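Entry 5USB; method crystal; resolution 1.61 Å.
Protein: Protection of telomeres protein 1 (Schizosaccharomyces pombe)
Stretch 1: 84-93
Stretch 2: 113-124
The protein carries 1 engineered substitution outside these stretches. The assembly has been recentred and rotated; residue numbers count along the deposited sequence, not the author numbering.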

# COMPACT_ATOMS: atom_id res chain seq x y z
N GLY A 84 1.23 -11.14 -0.22
CA GLY A 84 0.89 -11.74 -1.51
C GLY A 84 -0.53 -11.48 -1.95
O GLY A 84 -0.83 -11.60 -3.16
N ASP A 85 -1.39 -11.08 -1.02
CA ASP A 85 -2.75 -10.72 -1.39
C ASP A 85 -2.77 -9.46 -2.27
O ASP A 85 -1.86 -8.61 -2.25
CB ASP A 85 -3.60 -10.44 -0.16
CG ASP A 85 -3.99 -11.67 0.60
OD1 ASP A 85 -3.81 -12.81 0.11
OD2 ASP A 85 -4.52 -11.48 1.72
N TYR A 86 -3.84 -9.33 -3.05
CA TYR A 86 -4.13 -8.11 -3.78
C TYR A 86 -5.20 -7.34 -3.03
O TYR A 86 -6.09 -7.94 -2.41
CB TYR A 86 -4.59 -8.42 -5.20
CG TYR A 86 -3.56 -9.14 -6.01
CD1 TYR A 86 -2.63 -8.43 -6.73
CD2 TYR A 86 -3.51 -10.51 -6.04
CE1 TYR A 86 -1.67 -9.07 -7.48
CE2 TYR A 86 -2.54 -11.16 -6.76
CZ TYR A 86 -1.63 -10.43 -7.50
OH TYR A 86 -0.66 -11.09 -8.25
N VAL A 87 -5.06 -6.03 -3.01
CA VAL A 87 -5.98 -5.16 -2.30
C VAL A 87 -6.42 -4.03 -3.23
O VAL A 87 -5.72 -3.64 -4.17
CB VAL A 87 -5.40 -4.59 -0.98
CG1 VAL A 87 -5.12 -5.70 0.04
CG2 VAL A 87 -4.15 -3.81 -1.21
N VAL A 88 -7.60 -3.49 -2.94
CA VAL A 88 -8.09 -2.25 -3.53
C VAL A 88 -8.33 -1.29 -2.37
O VAL A 88 -9.05 -1.61 -1.42
CB VAL A 88 -9.35 -2.45 -4.39
CG1 VAL A 88 -10.49 -3.10 -3.65
CG2 VAL A 88 -9.71 -1.09 -5.03
N MET A 89 -7.66 -0.14 -2.42
CA MET A 89 -7.75 0.89 -1.40
C MET A 89 -8.49 2.06 -2.03
O MET A 89 -8.12 2.50 -3.11
CB MET A 89 -6.33 1.27 -0.92
CG MET A 89 -5.67 -0.03 -0.33
SD MET A 89 -4.08 0.10 0.47
CE MET A 89 -4.53 1.28 1.69
N LYS A 90 -9.54 2.53 -1.37
CA LYS A 90 -10.43 3.54 -1.92
C LYS A 90 -10.47 4.74 -0.99
O LYS A 90 -10.63 4.59 0.22
CB LYS A 90 -11.83 2.97 -2.13
CG LYS A 90 -11.91 2.01 -3.27
CD LYS A 90 -13.29 1.40 -3.43
CE LYS A 90 -13.29 0.32 -4.47
NZ LYS A 90 -14.50 -0.55 -4.37
N ASN A 91 -10.19 5.91 -1.56
CA ASN A 91 -10.33 7.19 -0.88
C ASN A 91 -9.44 7.30 0.34
O ASN A 91 -9.78 7.94 1.33
CB ASN A 91 -11.80 7.44 -0.53
CG ASN A 91 -12.68 7.39 -1.74
OD1 ASN A 91 -12.36 8.02 -2.75
ND2 ASN A 91 -13.73 6.58 -1.71
N VAL A 92 -8.26 6.73 0.25
CA VAL A 92 -7.29 6.81 1.32
C VAL A 92 -6.46 8.07 1.15
O VAL A 92 -6.37 8.66 0.07
CB VAL A 92 -6.42 5.54 1.37
CG1 VAL A 92 -7.28 4.34 1.70
CG2 VAL A 92 -5.68 5.33 0.07
N ARG A 93 -5.95 8.52 2.27
CA ARG A 93 -5.23 9.76 2.40
C ARG A 93 -3.73 9.52 2.35
O ARG A 93 -3.24 8.51 2.86
CB ARG A 93 -5.63 10.37 3.74
CG ARG A 93 -5.15 11.71 3.97
CD ARG A 93 -5.90 12.71 3.16
NE ARG A 93 -5.11 13.90 3.23
CZ ARG A 93 -5.27 15.00 2.53
NH1 ARG A 93 -6.25 15.14 1.63
NH2 ARG A 93 -4.40 15.96 2.76
N ARG A 113 -16.86 10.25 8.16
CA ARG A 113 -16.69 11.46 7.40
C ARG A 113 -15.92 11.30 6.08
O ARG A 113 -16.16 12.04 5.16
CB ARG A 113 -15.95 12.50 8.21
CG ARG A 113 -16.76 13.17 9.30
CD ARG A 113 -15.89 13.55 10.49
NE ARG A 113 -16.60 14.35 11.47
CZ ARG A 113 -16.30 14.43 12.75
NH1 ARG A 113 -15.29 13.74 13.25
NH2 ARG A 113 -17.03 15.15 13.53
N TYR A 114 -15.00 10.36 5.98
CA TYR A 114 -14.19 10.27 4.78
C TYR A 114 -14.37 9.17 3.74
O TYR A 114 -13.74 9.26 2.78
CB TYR A 114 -12.74 10.29 5.27
CG TYR A 114 -12.46 11.44 6.21
CD1 TYR A 114 -12.49 12.74 5.77
CD2 TYR A 114 -12.14 11.22 7.53
CE1 TYR A 114 -12.22 13.78 6.62
CE2 TYR A 114 -11.89 12.24 8.39
CZ TYR A 114 -11.93 13.54 7.93
OH TYR A 114 -11.67 14.59 8.79
N ASN A 115 -15.18 8.14 3.98
CA ASN A 115 -15.49 7.02 3.07
C ASN A 115 -14.34 6.11 2.57
O ASN A 115 -14.34 5.64 1.49
CB ASN A 115 -16.28 7.50 1.89
CG ASN A 115 -16.87 6.36 1.10
OD1 ASN A 115 -17.12 5.32 1.63
ND2 ASN A 115 -16.99 6.53 -0.18
N MET A 116 -13.38 5.85 3.42
CA MET A 116 -12.31 5.01 3.00
C MET A 116 -12.62 3.54 3.14
O MET A 116 -13.43 3.15 3.91
CB MET A 116 -11.11 5.25 3.82
CG MET A 116 -10.89 6.67 4.10
SD MET A 116 -9.37 6.62 4.93
CE MET A 116 -9.87 5.96 6.49
N SER A 117 -11.92 2.74 2.34
CA SER A 117 -12.04 1.34 2.47
C SER A 117 -10.81 0.62 1.94
O SER A 117 -10.08 1.15 1.20
CB SER A 117 -13.25 0.78 1.75
OG SER A 117 -13.20 1.02 0.41
N ILE A 118 -10.62 -0.58 2.40
CA ILE A 118 -9.62 -1.46 1.89
C ILE A 118 -10.25 -2.83 1.89
O ILE A 118 -10.84 -3.22 2.84
CB ILE A 118 -8.32 -1.49 2.68
CG1 ILE A 118 -7.48 -2.66 2.22
CG2 ILE A 118 -8.59 -1.59 4.15
CD1 ILE A 118 -6.07 -2.60 2.74
N GLU A 119 -10.16 -3.50 0.77
CA GLU A 119 -10.69 -4.82 0.66
C GLU A 119 -9.74 -5.70 -0.17
O GLU A 119 -8.98 -5.24 -0.95
CB GLU A 119 -12.09 -4.84 0.06
CG GLU A 119 -13.18 -4.14 0.88
CD GLU A 119 -13.66 -4.92 2.13
OE1 GLU A 119 -13.05 -5.90 2.46
OE2 GLU A 119 -14.65 -4.52 2.77
N LYS A 120 -9.84 -6.99 0.07
CA LYS A 120 -9.06 -7.93 -0.67
C LYS A 120 -9.68 -8.10 -2.07
O LYS A 120 -10.87 -8.09 -2.19
CB LYS A 120 -9.06 -9.25 0.12
CG LYS A 120 -8.02 -10.29 -0.24
CD LYS A 120 -8.06 -11.48 0.71
CE LYS A 120 -7.42 -11.25 2.06
NZ LYS A 120 -6.95 -12.51 2.71
N VAL A 121 -8.85 -8.25 -3.09
CA VAL A 121 -9.29 -8.45 -4.44
C VAL A 121 -8.96 -9.91 -4.80
O VAL A 121 -7.88 -10.32 -4.60
CB VAL A 121 -8.58 -7.52 -5.43
CG1 VAL A 121 -9.03 -7.78 -6.85
CG2 VAL A 121 -8.85 -6.09 -5.11
N ASP A 122 -9.90 -10.65 -5.34
CA ASP A 122 -9.64 -12.01 -5.73
C ASP A 122 -8.58 -12.00 -6.76
O ASP A 122 -8.66 -11.27 -7.68
CB ASP A 122 -10.91 -12.62 -6.30
CG ASP A 122 -10.68 -13.86 -7.09
OD1 ASP A 122 -9.98 -14.78 -6.63
OD2 ASP A 122 -11.25 -13.94 -8.17
N SER A 123 -7.60 -12.88 -6.65
CA SER A 123 -6.49 -12.86 -7.58
C SER A 123 -6.77 -12.98 -9.07
O SER A 123 -5.90 -12.70 -9.82
CB SER A 123 -5.37 -13.81 -7.17
OG SER A 123 -5.80 -15.15 -6.99
N GLU A 124 -7.91 -13.44 -9.52
CA GLU A 124 -8.30 -13.44 -10.92
C GLU A 124 -8.92 -12.20 -11.53
O GLU A 124 -9.18 -12.19 -12.70
CB GLU A 124 -9.30 -14.53 -11.14
CG GLU A 124 -8.83 -15.89 -10.68
CD GLU A 124 -9.87 -17.00 -10.91
OE1 GLU A 124 -10.89 -16.81 -11.65
OE2 GLU A 124 -9.64 -18.08 -10.36
O HOH W 1 -5.84 -11.39 -3.01
O HOH W 2 -11.84 -0.82 -1.00

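The two stretches pair as neighbouring antiparallel strands, from around Tyr86 and Val121 to Lys90 and Ser117, with their N-to-C directions 149° apart and their axes approaching to 4.3 Å. The departure from 180° reflects the twist usual in β-sheets. Two hydrogen-bonded pairs anchor the register. At the first, Val88 N donates to Glu119 O (3.0 Å) and Glu119 N returns a bond to Val88 O (3.1 Å); at the second, Lys90 N donates to Ser117 O (3.0 Å) and Ser117 N to Lys90 O (3.1 Å). Between them lies the non-hydrogen-bonded pair Met89 and Ile118, whose CA atoms draw in to 4.5 Å, against 5.6 Å for the CA atoms of Val88 and Glu119. The close approach brings CA hydrogens near carbonyl oxygens, as in the contacts of Ile118 CA with Val88 O (3.4 Å) and Met89 CA with Ser117 O (3.5 Å).

Toward Tyr86 the ladder is bridged by solvent. Val121 N still donates to Tyr86 O at 2.9 Å and a nearly straight 172°, but a water takes the place of the return bond: the water O lies 2.9 Å from Tyr86 N, from which it accepts, and 2.8 Å from Val121 O, to which it donates. A backbone amide and carbonyl too far apart to bond directly are thus both satisfied.

Side chains alternate between the two faces of the sheet. Val87, Met89, Ile118 and Lys120 share one face. Ile118, buried, touches two partners with its CD1, 4.2 Å from Val87 CG1 and 4.0 Å from Met89 CG; branched and flexible apolar side chains together fill this space without leaving a polar group to satisfy. Lys120 belongs to the same face but, unlike its buried neighbours there, is partly exposed, and its long chain lets its ammonium group reach Asp85, where NZ lies 2.8 Å from OD2 in a salt bridge. The hydrogen bond within it is weak. Asp85 points toward the other stretch, and its short side chain presents the carboxylate to the lysine.

The other face carries Tyr86, Val88, Lys90, Ser117, Glu119 and Val121. Val121 meets Val88 diagonally, CG2 to CG1 at 3.7 Å, and packs beside Tyr86, CB to CB at 4.1 Å. The tyrosine ring reaches on to Ser123, whose CB is 3.9 Å from CE2. Farther along, small Ser117 sits close to Lys90, OG to CB at 3.5 Å, and its hydroxyl also meets a water, 2.7 Å from OG, that donates to Val88 O at 2.9 Å. The ends of Lys90 and Glu119 lead away from the pairing, as suits charged groups at a partly open surface.

At Asn91 the chain turns a corner, with phi/psi of 61/36°, a left-handed conformation that asparagine tolerates well. Its amide ND2 makes a weak hydrogen bond to Asn115 O (3.4 Å), while Met116 lies close by, its CG 3.2 Å from Asn91 O.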